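Aryl acylamidase (bacterium CSBL00001, PDB 4YJ6) probably hydrolyses the amide bond of aryl acylamides, as a member of the amidase signature family of serine hydrolases. Local coordinates at residues Val79-Lys84 and Ser114-Lys119. Residues are numbered along the deposited sequence; the frame is centred on the assembly and turned at random.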
loop_
_atom_site.group_PDB
_atom_site.type_symbol
_atom_site.label_atom_id
_atom_site.label_comp_id
_atom_site.label_asym_id
_atom_site.label_seq_id
_atom_site.Cartn_x
_atom_site.Cartn_y
_atom_site.Cartn_z
ATOM N N VAL A 79 -10.408 -0.905 17.077
ATOM C CA VAL A 79 -10.127 -0.121 15.872
ATOM C C VAL A 79 -10.678 -0.870 14.671
ATOM O O VAL A 79 -10.282 -2.004 14.432
ATOM C CB VAL A 79 -8.611 0.050 15.701
ATOM C CG1 VAL A 79 -8.284 0.715 14.325
ATOM C CG2 VAL A 79 -8.060 0.871 16.841
ATOM N N PRO A 80 -11.564 -0.245 13.873
ATOM C CA PRO A 80 -12.123 -0.945 12.713
ATOM C C PRO A 80 -11.196 -0.871 11.515
ATOM O O PRO A 80 -10.585 0.165 11.298
ATOM C CB PRO A 80 -13.407 -0.173 12.426
ATOM C CG PRO A 80 -13.089 1.252 12.851
ATOM C CD PRO A 80 -12.141 1.106 14.051
ATOM N N THR A 81 -11.114 -1.937 10.731
ATOM C CA THR A 81 -10.236 -1.890 9.571
ATOM C C THR A 81 -10.734 -2.896 8.536
ATOM O O THR A 81 -11.675 -3.663 8.805
ATOM C CB THR A 81 -8.752 -2.177 9.977
ATOM O OG1 THR A 81 -7.898 -1.881 8.856
ATOM C CG2 THR A 81 -8.551 -3.656 10.369
ATOM N N LEU A 82 -10.149 -2.870 7.342
ATOM C CA LEU A 82 -10.447 -3.877 6.317
ATOM C C LEU A 82 -9.135 -4.360 5.692
ATOM O O LEU A 82 -8.146 -3.588 5.671
ATOM C CB LEU A 82 -11.346 -3.300 5.213
ATOM C CG LEU A 82 -12.812 -3.040 5.564
ATOM C CD1 LEU A 82 -12.989 -1.707 6.291
ATOM C CD2 LEU A 82 -13.630 -3.037 4.278
HETATM N N MSE A 83 -9.121 -5.607 5.214
HETATM C CA MSE A 83 -7.894 -6.161 4.592
HETATM C C MSE A 83 -8.100 -6.019 3.084
HETATM O O MSE A 83 -9.210 -5.656 2.603
HETATM C CB MSE A 83 -7.702 -7.632 4.969
HETATM C CG MSE A 83 -8.799 -8.457 4.324
HETATM SE SE MSE A 83 -8.487 -10.313 4.612
HETATM C CE MSE A 83 -6.783 -10.565 3.700
ATOM N N LYS A 84 -7.042 -6.312 2.339
ATOM C CA LYS A 84 -7.066 -6.176 0.871
ATOM C C LYS A 84 -7.345 -7.509 0.173
ATOM O O LYS A 84 -6.740 -8.544 0.511
ATOM C CB LYS A 84 -5.700 -5.652 0.437
ATOM C CG LYS A 84 -5.512 -5.533 -1.097
ATOM C CD LYS A 84 -4.145 -4.879 -1.333
ATOM C CE LYS A 84 -3.795 -4.930 -2.810
ATOM N NZ LYS A 84 -2.480 -4.299 -3.048
ATOM N N SER A 114 -3.146 -14.490 5.803
ATOM C CA SER A 114 -2.172 -13.473 5.394
ATOM C C SER A 114 -1.930 -12.553 6.594
ATOM O O SER A 114 -2.680 -12.576 7.569
ATOM C CB SER A 114 -2.630 -12.740 4.150
ATOM O OG SER A 114 -3.916 -12.232 4.304
ATOM N N THR A 115 -0.866 -11.753 6.546
ATOM C CA THR A 115 -0.351 -11.155 7.789
ATOM C C THR A 115 -1.257 -10.098 8.379
ATOM O O THR A 115 -1.478 -10.076 9.586
ATOM C CB THR A 115 1.011 -10.534 7.519
ATOM O OG1 THR A 115 1.872 -11.583 7.054
ATOM C CG2 THR A 115 1.570 -9.886 8.828
ATOM N N TYR A 116 -1.756 -9.190 7.558
ATOM C CA TYR A 116 -2.543 -8.082 8.112
ATOM C C TYR A 116 -3.787 -8.575 8.925
ATOM O O TYR A 116 -3.928 -8.190 10.059
ATOM C CB TYR A 116 -2.925 -7.110 6.998
ATOM C CG TYR A 116 -3.581 -5.864 7.487
ATOM C CD1 TYR A 116 -2.796 -4.757 7.851
ATOM C CD2 TYR A 116 -4.969 -5.753 7.525
ATOM C CE1 TYR A 116 -3.368 -3.599 8.287
ATOM C CE2 TYR A 116 -5.561 -4.562 7.954
ATOM C CZ TYR A 116 -4.741 -3.496 8.319
ATOM O OH TYR A 116 -5.289 -2.316 8.741
ATOM N N PRO A 117 -4.669 -9.415 8.338
ATOM C CA PRO A 117 -5.840 -9.846 9.140
ATOM C C PRO A 117 -5.448 -10.614 10.416
ATOM O O PRO A 117 -6.050 -10.409 11.469
ATOM C CB PRO A 117 -6.642 -10.716 8.162
ATOM C CG PRO A 117 -5.640 -11.224 7.128
ATOM C CD PRO A 117 -4.701 -9.966 6.959
ATOM N N LEU A 118 -4.415 -11.451 10.319
ATOM C CA LEU A 118 -3.977 -12.254 11.452
ATOM C C LEU A 118 -3.507 -11.334 12.573
ATOM O O LEU A 118 -3.998 -11.419 13.707
ATOM C CB LEU A 118 -2.838 -13.183 11.029
ATOM C CG LEU A 118 -2.240 -13.982 12.192
ATOM C CD1 LEU A 118 -3.263 -14.989 12.722
ATOM C CD2 LEU A 118 -0.969 -14.678 11.756
ATOM N N LYS A 119 -2.546 -10.456 12.276
ATOM C CA LYS A 119 -1.922 -9.704 13.365
ATOM C C LYS A 119 -2.800 -8.571 13.860
ATOM O O LYS A 119 -2.826 -8.277 15.067
ATOM C CB LYS A 119 -0.538 -9.215 12.928
ATOM C CG LYS A 119 0.365 -10.444 12.664
ATOM C CD LYS A 119 1.812 -10.085 12.711
ATOM C CE LYS A 119 2.310 -9.958 14.133
ATOM N NZ LYS A 119 3.716 -9.465 14.085
#
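At the edge of the Tyr116 ring, close to its plane, sits OG1 of Thr81; Leu82 O and Met83 CA approach the same ring obliquely, the carbonyl oxygen lying 3.6 Å from CE2. Tyr116 and Thr81 meet tip to tip, and the phenol donates its proton in a short hydrogen bond, OH to Thr81 OG1 at 2.6 Å. The tyrosine's CG stands anti to its backbone N (chi1 -173°), beside the carbonyl carbon, and the hydroxyl end of the ring meets Thr81. Thr81 OG1 is hydrogen-bonded also to Val178 O, so this buried hydroxyl has two polar partners.

The packing of selenomethionine Met83 on Pro117 is apolar. The bend at chi3 (-62°) puts CE beside the CG and CD corner of the proline, 3.7 Å from Pro117 CG, with SE 3.9 Å from that same CG. Separately, the methyl CE lies 3.4 Å from Ser114 OG, a van der Waals touch at the start of the helix. Nearer the backbone, Met83 CB is 4.2 Å from Tyr116 CD2, linking the two groups.

The axes of strand 80-84 and helix segment 115-119 come within 8.4 Å, their directions 149° apart. Strand 80-84, helix 115-122 and strand 126-131 follow in chain order and the strands are parallel neighbours, a beta-alpha-beta crossover in which the helix runs back between them; strand 126-131 also touches Thr81, Met83 and Pro117. A phenylalanine in place of Tyr116 would probably leave Thr81 OG1 without the phenol as donor and the ring without its polar anchor to the strand. Five of the six touching residues are buried, and the chemistry implies a phenol end tied to the strand and likely to be limited in its movement, with the dispersion contacts of Met83 to Pro117 and Ser114 alongside.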